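Local atomic coordinates of putative acid phosphatase WZB (Escherichia coli, PDB entry 2WMY), a protein that probably catalyses the hydrolysis of phosphotyrosine in proteins to tyrosine and phosphate, as a member of the low molecular weight protein tyrosine phosphatase family. Residues Ile56-Lys61 and Ser132-Leu137; His112-Lys117 and Leu137-Lys142; Ile24-Leu29 and Ile38-Val43; Ser91-Ile96 and Glu102-Thr107. The protein carries 1 engineered substitution. All coordinates share one frame; numbering follows the deposited sequence.

Contact 1. Residues Ile56-Lys61 and Ser132-Leu137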
loop_
_atom_site.group_PDB
_atom_site.type_symbol
_atom_site.label_atom_id
_atom_site.label_comp_id
_atom_site.label_asym_id
_atom_site.label_seq_id
_atom_site.Cartn_x
_atom_site.Cartn_y
_atom_site.Cartn_z
ATOM N N ILE A 56 -0.926 -6.241 -12.215
ATOM C CA ILE A 56 -0.474 -5.530 -13.411
ATOM C C ILE A 56 -1.597 -5.367 -14.442
ATOM O O ILE A 56 -1.697 -4.331 -15.091
ATOM C CB ILE A 56 0.730 -6.234 -14.072
ATOM C CG1 ILE A 56 1.909 -6.277 -13.103
ATOM C CG2 ILE A 56 1.126 -5.524 -15.362
ATOM C CD1 ILE A 56 3.060 -7.108 -13.573
ATOM N N ARG A 57 -2.435 -6.389 -14.594
ATOM C CA ARG A 57 -3.588 -6.293 -15.492
ATOM C C ARG A 57 -4.519 -5.147 -15.103
ATOM O O ARG A 57 -4.798 -4.262 -15.917
ATOM C CB ARG A 57 -4.388 -7.597 -15.524
ATOM C CG ARG A 57 -4.114 -8.463 -16.734
ATOM C CD ARG A 57 -5.307 -9.360 -17.065
ATOM N NE ARG A 57 -5.772 -10.104 -15.901
ATOM C CZ ARG A 57 -5.143 -11.156 -15.388
ATOM N NH1 ARG A 57 -4.015 -11.593 -15.937
ATOM N NH2 ARG A 57 -5.639 -11.770 -14.323
ATOM N N VAL A 58 -5.002 -5.160 -13.865
ATOM C CA VAL A 58 -5.955 -4.142 -13.441
ATOM C C VAL A 58 -5.325 -2.763 -13.471
ATOM O O VAL A 58 -5.993 -1.777 -13.770
ATOM C CB VAL A 58 -6.593 -4.426 -12.062
ATOM C CG1 VAL A 58 -5.615 -4.131 -10.915
ATOM C CG2 VAL A 58 -7.879 -3.602 -11.908
ATOM N N ALA A 59 -4.032 -2.700 -13.175
ATOM C CA ALA A 59 -3.332 -1.428 -13.157
ATOM C C ALA A 59 -3.259 -0.830 -14.562
ATOM O O ALA A 59 -3.726 0.289 -14.797
ATOM C CB ALA A 59 -1.946 -1.600 -12.575
ATOM N N GLU A 60 -2.679 -1.572 -15.500
ATOM C CA GLU A 60 -2.534 -1.053 -16.861
ATOM C C GLU A 60 -3.888 -0.726 -17.488
ATOM O O GLU A 60 -4.047 0.299 -18.150
ATOM C CB GLU A 60 -1.731 -2.012 -17.744
ATOM C CG GLU A 60 -0.229 -1.905 -17.515
ATOM C CD GLU A 60 0.568 -2.941 -18.282
ATOM O OE1 GLU A 60 0.014 -3.544 -19.229
ATOM O OE2 GLU A 60 1.751 -3.149 -17.934
ATOM N N LYS A 61 -4.858 -1.606 -17.268
ATOM C CA LYS A 61 -6.232 -1.376 -17.701
ATOM C C LYS A 61 -6.722 0.005 -17.274
ATOM O O LYS A 61 -7.501 0.639 -17.988
ATOM C CB LYS A 61 -7.137 -2.468 -17.133
ATOM C CG LYS A 61 -8.622 -2.270 -17.346
ATOM C CD LYS A 61 -9.356 -3.536 -16.937
ATOM C CE LYS A 61 -10.736 -3.239 -16.392
ATOM N NZ LYS A 61 -11.333 -4.463 -15.795
ATOM N N SER A 132 -12.304 -4.278 -8.188
ATOM C CA SER A 132 -12.900 -3.761 -6.973
ATOM C C SER A 132 -11.826 -3.214 -6.029
ATOM O O SER A 132 -11.912 -2.080 -5.575
ATOM C CB SER A 132 -13.741 -4.854 -6.305
ATOM O OG SER A 132 -14.166 -4.461 -5.017
ATOM N N VAL A 133 -10.796 -4.006 -5.761
ATOM C CA VAL A 133 -9.691 -3.537 -4.930
ATOM C C VAL A 133 -8.991 -2.308 -5.523
ATOM O O VAL A 133 -8.649 -1.375 -4.794
ATOM C CB VAL A 133 -8.674 -4.660 -4.643
ATOM C CG1 VAL A 133 -7.470 -4.112 -3.882
ATOM C CG2 VAL A 133 -9.341 -5.770 -3.847
ATOM N N TYR A 134 -8.793 -2.297 -6.839
ATOM C CA TYR A 134 -8.205 -1.129 -7.491
ATOM C C TYR A 134 -9.000 0.146 -7.211
ATOM O O TYR A 134 -8.429 1.189 -6.862
ATOM C CB TYR A 134 -8.089 -1.315 -9.008
ATOM C CG TYR A 134 -7.364 -0.155 -9.657
ATOM C CD1 TYR A 134 -5.981 -0.164 -9.784
ATOM C CD2 TYR A 134 -8.054 0.970 -10.092
ATOM C CE1 TYR A 134 -5.301 0.901 -10.365
ATOM C CE2 TYR A 134 -7.387 2.037 -10.670
ATOM C CZ TYR A 134 -6.006 1.995 -10.802
ATOM O OH TYR A 134 -5.325 3.049 -11.371
ATOM N N GLN A 135 -10.316 0.068 -7.388
ATOM C CA GLN A 135 -11.163 1.231 -7.161
ATOM C C GLN A 135 -11.059 1.721 -5.718
ATOM O O GLN A 135 -10.966 2.916 -5.468
ATOM C CB GLN A 135 -12.622 0.946 -7.522
ATOM C CG GLN A 135 -13.536 2.133 -7.220
ATOM C CD GLN A 135 -14.999 1.843 -7.485
ATOM O OE1 GLN A 135 -15.365 1.359 -8.557
ATOM N NE2 GLN A 135 -15.844 2.138 -6.508
ATOM N N LEU A 136 -11.071 0.792 -4.771
ATOM C CA LEU A 136 -10.936 1.150 -3.367
ATOM C C LEU A 136 -9.603 1.842 -3.087
ATOM O O LEU A 136 -9.556 2.840 -2.376
ATOM C CB LEU A 136 -11.082 -0.084 -2.487
ATOM C CG LEU A 136 -12.482 -0.674 -2.320
ATOM C CD1 LEU A 136 -12.386 -1.999 -1.577
ATOM C CD2 LEU A 136 -13.432 0.299 -1.596
ATOM N N LEU A 137 -8.520 1.303 -3.640
ATOM C CA LEU A 137 -7.201 1.901 -3.461
ATOM C C LEU A 137 -7.152 3.293 -4.073
ATOM O O LEU A 137 -6.515 4.206 -3.543
ATOM C CB LEU A 137 -6.117 1.012 -4.077
ATOM C CG LEU A 137 -5.686 -0.179 -3.212
ATOM C CD1 LEU A 137 -4.650 -1.020 -3.928
ATOM C CD2 LEU A 137 -5.137 0.297 -1.876
#

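Contact 2. Residues His112-Lys117 and Leu137-Lys142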
loop_
_atom_site.group_PDB
_atom_site.type_symbol
_atom_site.label_atom_id
_atom_site.label_comp_id
_atom_site.label_asym_id
_atom_site.label_seq_id
_atom_site.Cartn_x
_atom_site.Cartn_y
_atom_site.Cartn_z
ATOM N N HIS A 112 -8.352 4.704 5.524
ATOM C CA HIS A 112 -8.844 5.370 6.729
ATOM C C HIS A 112 -10.005 6.306 6.428
ATOM O O HIS A 112 -10.941 6.404 7.210
ATOM C CB HIS A 112 -7.736 6.158 7.435
ATOM C CG HIS A 112 -8.220 6.924 8.627
ATOM N ND1 HIS A 112 -8.280 6.375 9.890
ATOM C CD2 HIS A 112 -8.699 8.187 8.743
ATOM C CE1 HIS A 112 -8.764 7.269 10.735
ATOM N NE2 HIS A 112 -9.030 8.377 10.064
ATOM N N TRP A 113 -9.934 6.978 5.282
ATOM C CA TRP A 113 -10.900 8.003 4.916
ATOM C C TRP A 113 -12.126 7.471 4.173
ATOM O O TRP A 113 -12.999 8.241 3.781
ATOM C CB TRP A 113 -10.197 9.093 4.104
ATOM C CG TRP A 113 -9.040 9.664 4.861
ATOM C CD1 TRP A 113 -7.713 9.544 4.556
ATOM C CD2 TRP A 113 -9.106 10.417 6.076
ATOM N NE1 TRP A 113 -6.952 10.185 5.503
ATOM C CE2 TRP A 113 -7.785 10.733 6.445
ATOM C CE3 TRP A 113 -10.160 10.866 6.884
ATOM C CZ2 TRP A 113 -7.483 11.475 7.587
ATOM C CZ3 TRP A 113 -9.858 11.605 8.024
ATOM C CH2 TRP A 113 -8.531 11.898 8.363
ATOM N N LEU A 114 -12.189 6.156 3.990
ATOM C CA LEU A 114 -13.331 5.521 3.341
ATOM C C LEU A 114 -14.342 5.055 4.387
ATOM O O LEU A 114 -13.974 4.773 5.528
ATOM C CB LEU A 114 -12.869 4.335 2.493
ATOM C CG LEU A 114 -11.850 4.675 1.406
ATOM C CD1 LEU A 114 -11.525 3.448 0.561
ATOM C CD2 LEU A 114 -12.373 5.810 0.541
ATOM N N ASP A 115 -15.614 4.979 3.997
ATOM C CA ASP A 115 -16.670 4.544 4.911
ATOM C C ASP A 115 -16.322 3.192 5.522
ATOM O O ASP A 115 -16.315 3.033 6.744
ATOM C CB ASP A 115 -18.025 4.491 4.200
ATOM C CG ASP A 115 -18.619 5.874 3.974
ATOM O OD1 ASP A 115 -18.249 6.817 4.711
ATOM O OD2 ASP A 115 -19.460 6.017 3.060
ATOM N N SER A 116 -16.039 2.217 4.664
ATOM C CA SER A 116 -15.408 0.986 5.109
ATOM C C SER A 116 -13.908 1.132 4.872
ATOM O O SER A 116 -13.487 1.517 3.785
ATOM C CB SER A 116 -15.968 -0.217 4.359
ATOM O OG SER A 116 -15.407 -1.418 4.855
ATOM N N LYS A 117 -13.104 0.835 5.886
ATOM C CA LYS A 117 -11.698 1.234 5.871
ATOM C C LYS A 117 -10.723 0.162 5.394
ATOM O O LYS A 117 -9.604 0.467 5.007
ATOM C CB LYS A 117 -11.268 1.735 7.253
ATOM C CG LYS A 117 -12.172 2.804 7.827
ATOM C CD LYS A 117 -11.520 3.535 8.984
ATOM C CE LYS A 117 -12.538 4.417 9.695
ATOM N NZ LYS A 117 -13.552 4.975 8.742
ATOM N N LEU A 137 -8.520 1.303 -3.640
ATOM C CA LEU A 137 -7.201 1.901 -3.461
ATOM C C LEU A 137 -7.152 3.293 -4.073
ATOM O O LEU A 137 -6.515 4.206 -3.543
ATOM C CB LEU A 137 -6.117 1.012 -4.077
ATOM C CG LEU A 137 -5.686 -0.179 -3.212
ATOM C CD1 LEU A 137 -4.650 -1.020 -3.928
ATOM C CD2 LEU A 137 -5.137 0.297 -1.876
ATOM N N GLU A 138 -7.843 3.453 -5.195
ATOM C CA GLU A 138 -7.823 4.713 -5.915
ATOM C C GLU A 138 -8.577 5.779 -5.138
ATOM O O GLU A 138 -8.094 6.899 -4.983
ATOM C CB GLU A 138 -8.410 4.545 -7.324
ATOM C CG GLU A 138 -8.474 5.835 -8.117
ATOM C CD GLU A 138 -8.702 5.603 -9.599
ATOM O OE1 GLU A 138 -9.585 4.791 -9.957
ATOM O OE2 GLU A 138 -7.994 6.238 -10.406
ATOM N N GLN A 139 -9.763 5.419 -4.654
ATOM C CA GLN A 139 -10.586 6.330 -3.866
ATOM C C GLN A 139 -9.892 6.683 -2.545
ATOM O O GLN A 139 -9.884 7.834 -2.128
ATOM C CB GLN A 139 -11.970 5.713 -3.604
ATOM C CG GLN A 139 -12.911 6.588 -2.803
ATOM C CD GLN A 139 -14.295 5.977 -2.641
ATOM O OE1 GLN A 139 -14.440 4.838 -2.197
ATOM N NE2 GLN A 139 -15.320 6.741 -2.997
ATOM N N ALA A 140 -9.300 5.685 -1.898
ATOM C CA ALA A 140 -8.571 5.913 -0.651
ATOM C C ALA A 140 -7.371 6.838 -0.867
ATOM O O ALA A 140 -7.079 7.706 -0.029
ATOM C CB ALA A 140 -8.121 4.590 -0.059
ATOM N N SER A 141 -6.684 6.645 -1.994
ATOM C CA SER A 141 -5.516 7.456 -2.362
ATOM C C SER A 141 -5.853 8.926 -2.605
ATOM O O SER A 141 -5.128 9.815 -2.164
ATOM C CB SER A 141 -4.837 6.896 -3.618
ATOM O OG SER A 141 -4.288 5.623 -3.357
ATOM N N LYS A 142 -6.934 9.177 -3.338
ATOM C CA LYS A 142 -7.357 10.551 -3.593
ATOM C C LYS A 142 -7.616 11.267 -2.273
ATOM O O LYS A 142 -7.219 12.410 -2.090
ATOM C CB LYS A 142 -8.607 10.595 -4.485
ATOM C CG LYS A 142 -8.354 10.184 -5.933
ATOM C CD LYS A 142 -9.658 10.034 -6.716
ATOM C CE LYS A 142 -9.412 9.453 -8.103
ATOM N NZ LYS A 142 -10.671 9.023 -8.791
HETATM O O HOH W 1 -8.140 6.603 2.792
#

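Contact 3. Residues Ile24-Leu29 and Ile38-Val43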
loop_
_atom_site.group_PDB
_atom_site.type_symbol
_atom_site.label_atom_id
_atom_site.label_comp_id
_atom_site.label_asym_id
_atom_site.label_seq_id
_atom_site.Cartn_x
_atom_site.Cartn_y
_atom_site.Cartn_z
ATOM N N ILE A 24 0.260 -1.062 -5.859
ATOM C CA ILE A 24 -0.756 -0.239 -6.497
ATOM C C ILE A 24 -0.995 1.049 -5.701
ATOM O O ILE A 24 -1.055 2.135 -6.265
ATOM C CB ILE A 24 -2.055 -1.034 -6.691
ATOM C CG1 ILE A 24 -1.857 -2.064 -7.808
ATOM C CG2 ILE A 24 -3.210 -0.098 -7.002
ATOM C CD1 ILE A 24 -3.043 -3.012 -7.996
ATOM N N GLY A 25 -1.096 0.920 -4.382
ATOM C CA GLY A 25 -1.244 2.076 -3.511
ATOM C C GLY A 25 -0.062 3.018 -3.628
ATOM O O GLY A 25 -0.233 4.233 -3.685
ATOM N N GLU A 26 1.143 2.453 -3.674
ATOM C CA GLU A 26 2.362 3.245 -3.824
ATOM C C GLU A 26 2.323 4.096 -5.083
ATOM O O GLU A 26 2.583 5.300 -5.032
ATOM C CB GLU A 26 3.584 2.331 -3.857
ATOM C CG GLU A 26 4.842 2.946 -4.436
ATOM C CD GLU A 26 5.920 1.891 -4.711
ATOM O OE1 GLU A 26 6.378 1.231 -3.749
ATOM O OE2 GLU A 26 6.301 1.715 -5.888
ATOM N N ARG A 27 1.998 3.468 -6.210
ATOM C CA ARG A 27 2.060 4.149 -7.502
ATOM C C ARG A 27 0.947 5.189 -7.645
ATOM O O ARG A 27 1.148 6.246 -8.248
ATOM C CB ARG A 27 2.023 3.137 -8.662
ATOM C CG ARG A 27 3.186 2.144 -8.667
ATOM C CD ARG A 27 4.527 2.836 -8.864
ATOM N NE ARG A 27 5.643 1.948 -8.544
ATOM C CZ ARG A 27 6.424 1.363 -9.451
ATOM N NH1 ARG A 27 6.228 1.581 -10.744
ATOM N NH2 ARG A 27 7.408 0.558 -9.063
ATOM N N LEU A 28 -0.225 4.886 -7.092
ATOM C CA LEU A 28 -1.316 5.852 -7.078
ATOM C C LEU A 28 -0.896 7.106 -6.306
ATOM O O LEU A 28 -1.058 8.234 -6.787
ATOM C CB LEU A 28 -2.587 5.228 -6.479
ATOM C CG LEU A 28 -3.309 4.178 -7.341
ATOM C CD1 LEU A 28 -4.366 3.424 -6.530
ATOM C CD2 LEU A 28 -3.932 4.820 -8.584
ATOM N N LEU A 29 -0.335 6.912 -5.116
ATOM C CA LEU A 29 0.064 8.048 -4.288
ATOM C C LEU A 29 1.183 8.873 -4.920
ATOM O O LEU A 29 1.182 10.098 -4.806
ATOM C CB LEU A 29 0.453 7.603 -2.874
ATOM C CG LEU A 29 -0.695 7.202 -1.943
ATOM C CD1 LEU A 29 -0.163 6.600 -0.649
ATOM C CD2 LEU A 29 -1.583 8.392 -1.658
ATOM N N ILE A 38 7.831 7.870 -1.628
ATOM C CA ILE A 38 6.764 6.896 -1.398
ATOM C C ILE A 38 7.172 5.496 -1.823
ATOM O O ILE A 38 7.429 5.247 -3.000
ATOM C CB ILE A 38 5.463 7.307 -2.104
ATOM C CG1 ILE A 38 4.984 8.655 -1.556
ATOM C CG2 ILE A 38 4.385 6.248 -1.905
ATOM C CD1 ILE A 38 3.781 9.216 -2.258
ATOM N N ASN A 39 7.240 4.588 -0.851
ATOM C CA ASN A 39 7.598 3.197 -1.112
ATOM C C ASN A 39 6.657 2.216 -0.421
ATOM O O ASN A 39 5.690 2.623 0.218
ATOM C CB ASN A 39 9.057 2.942 -0.727
ATOM C CG ASN A 39 10.031 3.593 -1.702
ATOM O OD1 ASN A 39 10.057 3.253 -2.886
ATOM N ND2 ASN A 39 10.828 4.542 -1.211
ATOM N N SER A 40 6.935 0.924 -0.554
ATOM C CA SER A 40 5.999 -0.093 -0.108
ATOM C C SER A 40 6.703 -1.368 0.328
ATOM O O SER A 40 7.811 -1.659 -0.116
ATOM C CB SER A 40 5.015 -0.420 -1.229
ATOM O OG SER A 40 5.694 -0.987 -2.332
ATOM N N ALA A 41 6.041 -2.134 1.187
ATOM C CA ALA A 41 6.600 -3.391 1.690
ATOM C C ALA A 41 5.489 -4.271 2.253
ATOM O O ALA A 41 4.334 -3.852 2.344
ATOM C CB ALA A 41 7.659 -3.126 2.746
ATOM N N GLY A 42 5.836 -5.495 2.627
ATOM C CA GLY A 42 4.833 -6.451 3.046
ATOM C C GLY A 42 5.218 -7.239 4.274
ATOM O O GLY A 42 6.364 -7.674 4.420
ATOM N N VAL A 43 4.255 -7.430 5.169
ATOM C CA VAL A 43 4.526 -8.168 6.394
ATOM C C VAL A 43 4.736 -9.662 6.108
ATOM O O VAL A 43 5.261 -10.382 6.948
ATOM C CB VAL A 43 3.431 -7.964 7.452
ATOM C CG1 VAL A 43 3.391 -6.503 7.900
ATOM C CG2 VAL A 43 2.081 -8.404 6.905
HETATM O O HOH W 2 8.826 0.447 -3.098
#

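Contact 4. Residues Ser91-Ile96 and Glu102-Thr107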
loop_
_atom_site.group_PDB
_atom_site.type_symbol
_atom_site.label_atom_id
_atom_site.label_comp_id
_atom_site.label_asym_id
_atom_site.label_seq_id
_atom_site.Cartn_x
_atom_site.Cartn_y
_atom_site.Cartn_z
ATOM N N SER A 91 -5.859 -6.320 10.667
ATOM C CA SER A 91 -4.904 -7.316 11.147
ATOM C C SER A 91 -3.452 -6.842 11.007
ATOM O O SER A 91 -2.587 -7.232 11.786
ATOM C CB SER A 91 -5.103 -8.649 10.421
ATOM O OG SER A 91 -4.998 -8.472 9.018
ATOM N N HIS A 92 -3.193 -5.998 10.016
ATOM C CA HIS A 92 -1.864 -5.429 9.812
ATOM C C HIS A 92 -1.444 -4.496 10.942
ATOM O O HIS A 92 -0.257 -4.392 11.256
ATOM C CB HIS A 92 -1.787 -4.675 8.487
ATOM C CG HIS A 92 -1.753 -5.561 7.283
ATOM N ND1 HIS A 92 -2.344 -5.212 6.086
ATOM C CD2 HIS A 92 -1.196 -6.780 7.088
ATOM C CE1 HIS A 92 -2.150 -6.177 5.205
ATOM N NE2 HIS A 92 -1.457 -7.140 5.787
ATOM N N LEU A 93 -2.414 -3.807 11.540
ATOM C CA LEU A 93 -2.128 -2.891 12.647
ATOM C C LEU A 93 -1.475 -3.631 13.806
ATOM O O LEU A 93 -0.527 -3.134 14.417
ATOM C CB LEU A 93 -3.401 -2.187 13.127
ATOM C CG LEU A 93 -4.048 -1.272 12.088
ATOM C CD1 LEU A 93 -5.351 -0.700 12.633
ATOM C CD2 LEU A 93 -3.083 -0.165 11.672
ATOM N N GLU A 94 -1.976 -4.827 14.101
ATOM C CA GLU A 94 -1.424 -5.611 15.194
ATOM C C GLU A 94 -0.070 -6.214 14.829
ATOM O O GLU A 94 0.748 -6.485 15.704
ATOM C CB GLU A 94 -2.399 -6.701 15.636
ATOM C CG GLU A 94 -2.365 -6.940 17.135
ATOM C CD GLU A 94 -2.394 -5.636 17.930
ATOM O OE1 GLU A 94 -3.258 -4.777 17.643
ATOM O OE2 GLU A 94 -1.552 -5.472 18.842
ATOM N N GLN A 95 0.164 -6.422 13.537
ATOM C CA GLN A 95 1.447 -6.940 13.086
ATOM C C GLN A 95 2.522 -5.859 13.161
ATOM O O GLN A 95 3.681 -6.153 13.449
ATOM C CB GLN A 95 1.343 -7.511 11.673
ATOM C CG GLN A 95 0.695 -8.891 11.624
ATOM C CD GLN A 95 0.298 -9.295 10.224
ATOM O OE1 GLN A 95 -0.453 -8.590 9.555
ATOM N NE2 GLN A 95 0.803 -10.435 9.772
ATOM N N ILE A 96 2.135 -4.612 12.908
ATOM C CA ILE A 96 3.040 -3.482 13.109
ATOM C C ILE A 96 3.387 -3.302 14.593
ATOM O O ILE A 96 4.548 -3.109 14.946
ATOM C CB ILE A 96 2.456 -2.167 12.566
ATOM C CG1 ILE A 96 2.092 -2.302 11.088
ATOM C CG2 ILE A 96 3.448 -1.031 12.753
ATOM C CD1 ILE A 96 3.266 -2.604 10.197
ATOM N N GLU A 102 7.570 0.918 17.863
ATOM C CA GLU A 102 7.832 2.357 17.832
ATOM C C GLU A 102 7.248 3.026 16.600
ATOM O O GLU A 102 7.293 4.246 16.478
ATOM C CB GLU A 102 9.332 2.665 17.935
ATOM C CG GLU A 102 9.840 2.876 19.352
ATOM C CD GLU A 102 10.793 1.785 19.824
ATOM O OE1 GLU A 102 10.943 0.774 19.107
ATOM O OE2 GLU A 102 11.398 1.949 20.911
ATOM N N ALA A 103 6.702 2.226 15.688
ATOM C CA ALA A 103 6.135 2.744 14.449
ATOM C C ALA A 103 4.610 2.812 14.505
ATOM O O ALA A 103 3.977 3.483 13.689
ATOM C CB ALA A 103 6.588 1.894 13.268
ATOM N N ARG A 104 4.027 2.118 15.477
ATOM C CA ARG A 104 2.576 2.037 15.609
ATOM C C ARG A 104 1.923 3.414 15.716
ATOM O O ARG A 104 0.797 3.611 15.257
ATOM C CB ARG A 104 2.204 1.177 16.821
ATOM C CG ARG A 104 0.712 0.945 16.992
ATOM C CD ARG A 104 0.069 0.421 15.705
ATOM N NE ARG A 104 -1.347 0.112 15.895
ATOM C CZ ARG A 104 -2.346 0.959 15.651
ATOM N NH1 ARG A 104 -2.099 2.178 15.192
ATOM N NH2 ARG A 104 -3.598 0.583 15.868
ATOM N N GLY A 105 2.640 4.363 16.317
ATOM C CA GLY A 105 2.130 5.706 16.530
ATOM C C GLY A 105 2.013 6.565 15.282
ATOM O O GLY A 105 1.446 7.663 15.318
ATOM N N LYS A 106 2.556 6.077 14.176
ATOM C CA LYS A 106 2.505 6.805 12.916
ATOM C C LYS A 106 1.936 5.903 11.822
ATOM O O LYS A 106 2.170 6.110 10.640
ATOM C CB LYS A 106 3.897 7.299 12.524
ATOM C CG LYS A 106 4.892 6.177 12.283
ATOM C CD LYS A 106 6.232 6.697 11.773
ATOM C CE LYS A 106 7.328 5.685 12.056
ATOM N NZ LYS A 106 8.641 6.045 11.458
ATOM N N THR A 107 1.186 4.893 12.241
ATOM C CA THR A 107 0.549 3.974 11.316
ATOM C C THR A 107 -0.960 4.216 11.258
ATOM O O THR A 107 -1.616 4.393 12.285
ATOM C CB THR A 107 0.807 2.512 11.722
ATOM O OG1 THR A 107 2.217 2.276 11.783
ATOM C CG2 THR A 107 0.192 1.556 10.708
HETATM O O HOH W 3 -2.664 -2.022 17.196
#

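Contact 1. Residues Ile56-Lys61 and Ser132-Leu137
Tyr134 of helix 127-147 reaches over to Val58 of helix 53-61, and this pair, with a fringe at Ala59, carries the contact. It is closest at the root of the tyrosine, where CG2 of Val58 lies 3.7 Å from CB of Tyr134. The other methyl touches further out, CG1 of Val58 being 4.1 Å from CD1 of Tyr134. The ring is delivered by a first torsion that swings CG away from its own N, beside the carbonyl carbon (chi1 -175°). Its far half slants past the neighbouring turn, with CE1 of Tyr134 4.1 Å from CA of Ala59. One face also has the carbonyl O of Val58 above it, 4.3 Å from the plane and displaced toward the rim; that oxygen is hydrogen-bonded by the side chain of Asn62, just after the segment. Ile24 and Leu28 of helix 21-32 and Leu64 touch the same tyrosine, which therefore wedges among three helices of this phosphatase fold, its side chain about 9 Å from that of Arg21, a predicted active-site residue.

The outer side is looser. The nearest CA atoms, those of Val58 and Tyr134, are 7.0 Å apart, and only 132 Å² is buried. Glu60 points away from the other helix, and the exposed Arg57 and Lys61 form salt bridges with Asp127 and Asp131, which belong to helix 127-147 but precede Ser132. With no hydrogen bond between the segments themselves, shape and apolar fit hold the interior, while the charged pairs Arg57-Asp127 and Lys61-Asp131 lie on its exposed flank.

Contact 2. Residues His112-Lys117 and Leu137-Lys142
Leu114 inserts its side chain against Gln139 and Ala140, joining the long loop that follows strand 107-109, the edge strand of the parallel sheet, to helix 127-147, the last helix of this alpha/beta fold. The same loop carries Asp121, the predicted proton donor, further along. Followed outward, CB of Leu114 stands back, 5.4 Å from CB of Ala140. A first torsion with CG opposite the carbonyl carbon (chi1 -58°) turns the branch point to the helix, where CG of Leu114 is 4.0 Å from CB of Ala140. There the methyls part. CD1 of Leu114 presses on CB of Ala140 at 3.6 Å and also touches the carbonyl O of Leu136. CD2 goes to the aliphatic arm of Gln139, 3.5 Å from its CG, with the extended glutamine chain passing aslant. Replacing Leu114 by an alanine would probably open a gap over Ala140 and leave the arm of Gln139 without its apolar neighbour. Polar bonding between the same segments is indirect, although just beyond them Arg143 hydrogen-bonds the carbonyl of Trp113. A bridging water accepts from N of Trp113 at 3.1 Å and donates to O of Ala140 at 3.2 Å.

Contact 3. Residues Ile24-Leu29 and Ile38-Val43
Glu26 and Ser40 supply the one direct hydrogen bond here, OG of Ser40 donating to OE1 of Glu26 at 2.7 Å. The hydroxyl comes from above the carboxylate, 42° out of its plane. The glutamate gets there because its CG is trans to N (chi1 161°) and the chain then runs extended. Ser40 OG is also bonded by Asn18, in the loop between the predicted nucleophile Cys15 and Arg21, making Ser40 a link between the helix and that loop. The second oxygen is used for charge: NE of Arg27 meets OE2 of Glu26 at 2.7 Å, nearly straight (170°), on the lone pair away from OE1. A water 2.7 Å from OE1 of Glu26 takes the N-H of Ser40 as well. With a glutamine here the charge on this arm is gone, and Arg27 is likely to lose its ion-pair partner.

The Ser40-Glu26 bond and the shared water tie the crossover helix to strand 37-42 of a beta-alpha-beta unit, strand 10-15, helix 21-32 and strand 37-42, the short axes running almost antiparallel 7.6 Å apart.

Apolar contact follows one turn on, where CD1 of Ile38 packs on CB of Leu29 at 3.7 Å. Separately, CG2 of Ile38 makes a van der Waals approach to the helix backbone, 3.7 Å from O of Glu26.

Contact 4. Residues Ser91-Ile96 and Glu102-Thr107
Arg104 is thrown toward Leu93 by two torsions: the first carries CG to the far side of CB from the backbone N (chi1 -176°), and the chain then bends at chi2 (52°). The guanidinium consequently lies over the leucine, with CD2 of Leu93 4.2 Å from its plane and above its centre. CB of Leu93 is on a face too, 3.9 Å from NH2 of Arg104, which makes the contact one of an aliphatic side chain against a flat charged group. At the guanidinium edge, a water accepts from NE of Arg104 at 2.8 Å. The same water donates to OE1 of Glu94 at 2.9 Å, so these opposite charges are joined through solvent and not by a direct pair.

Helix 90-99 crosses between the parallel neighbouring strands 84-87 and 107-109, a beta-alpha-beta arrangement, and Arg104 belongs to the connection returning from helix to strand.

Where that strand begins, the buried Thr107 meets both leucine and isoleucine. CG2 of Thr107 meets CD2 of Leu93 at 3.8 Å, and CG2 of Ile96 lies 3.7 Å from OG1 of Thr107. That hydroxyl donates to the carbonyl O of Ala103 at 2.9 Å, arriving 51° above its plane, while N of Lys106 bonds the same oxygen from the opposite face.

Overall arrangement
Along the chain, contact 3 closes first; contact 4 is then nested inside the loop closed by contact 1, and contact 2 crosses contact 1 on helix 127-147, sharing Leu137. Three contacts cluster: the centres of contacts 1, 2 and 3 are about 13 to 14 Å apart, and Leu137 packs on Ile24 and Leu28 of helix 21-32. Contact 4 lies on the other side of the chain's centre from contact 1, about 25 Å away, but its helix touches Val43 of contact 3. The four-stranded parallel sheet runs between, contact 3 using one edge strand, 37-42, and contact 4 the other, 107-109. Ser40 of contact 3 is about 7 Å from the predicted nucleophile Cys15, side chain to side chain.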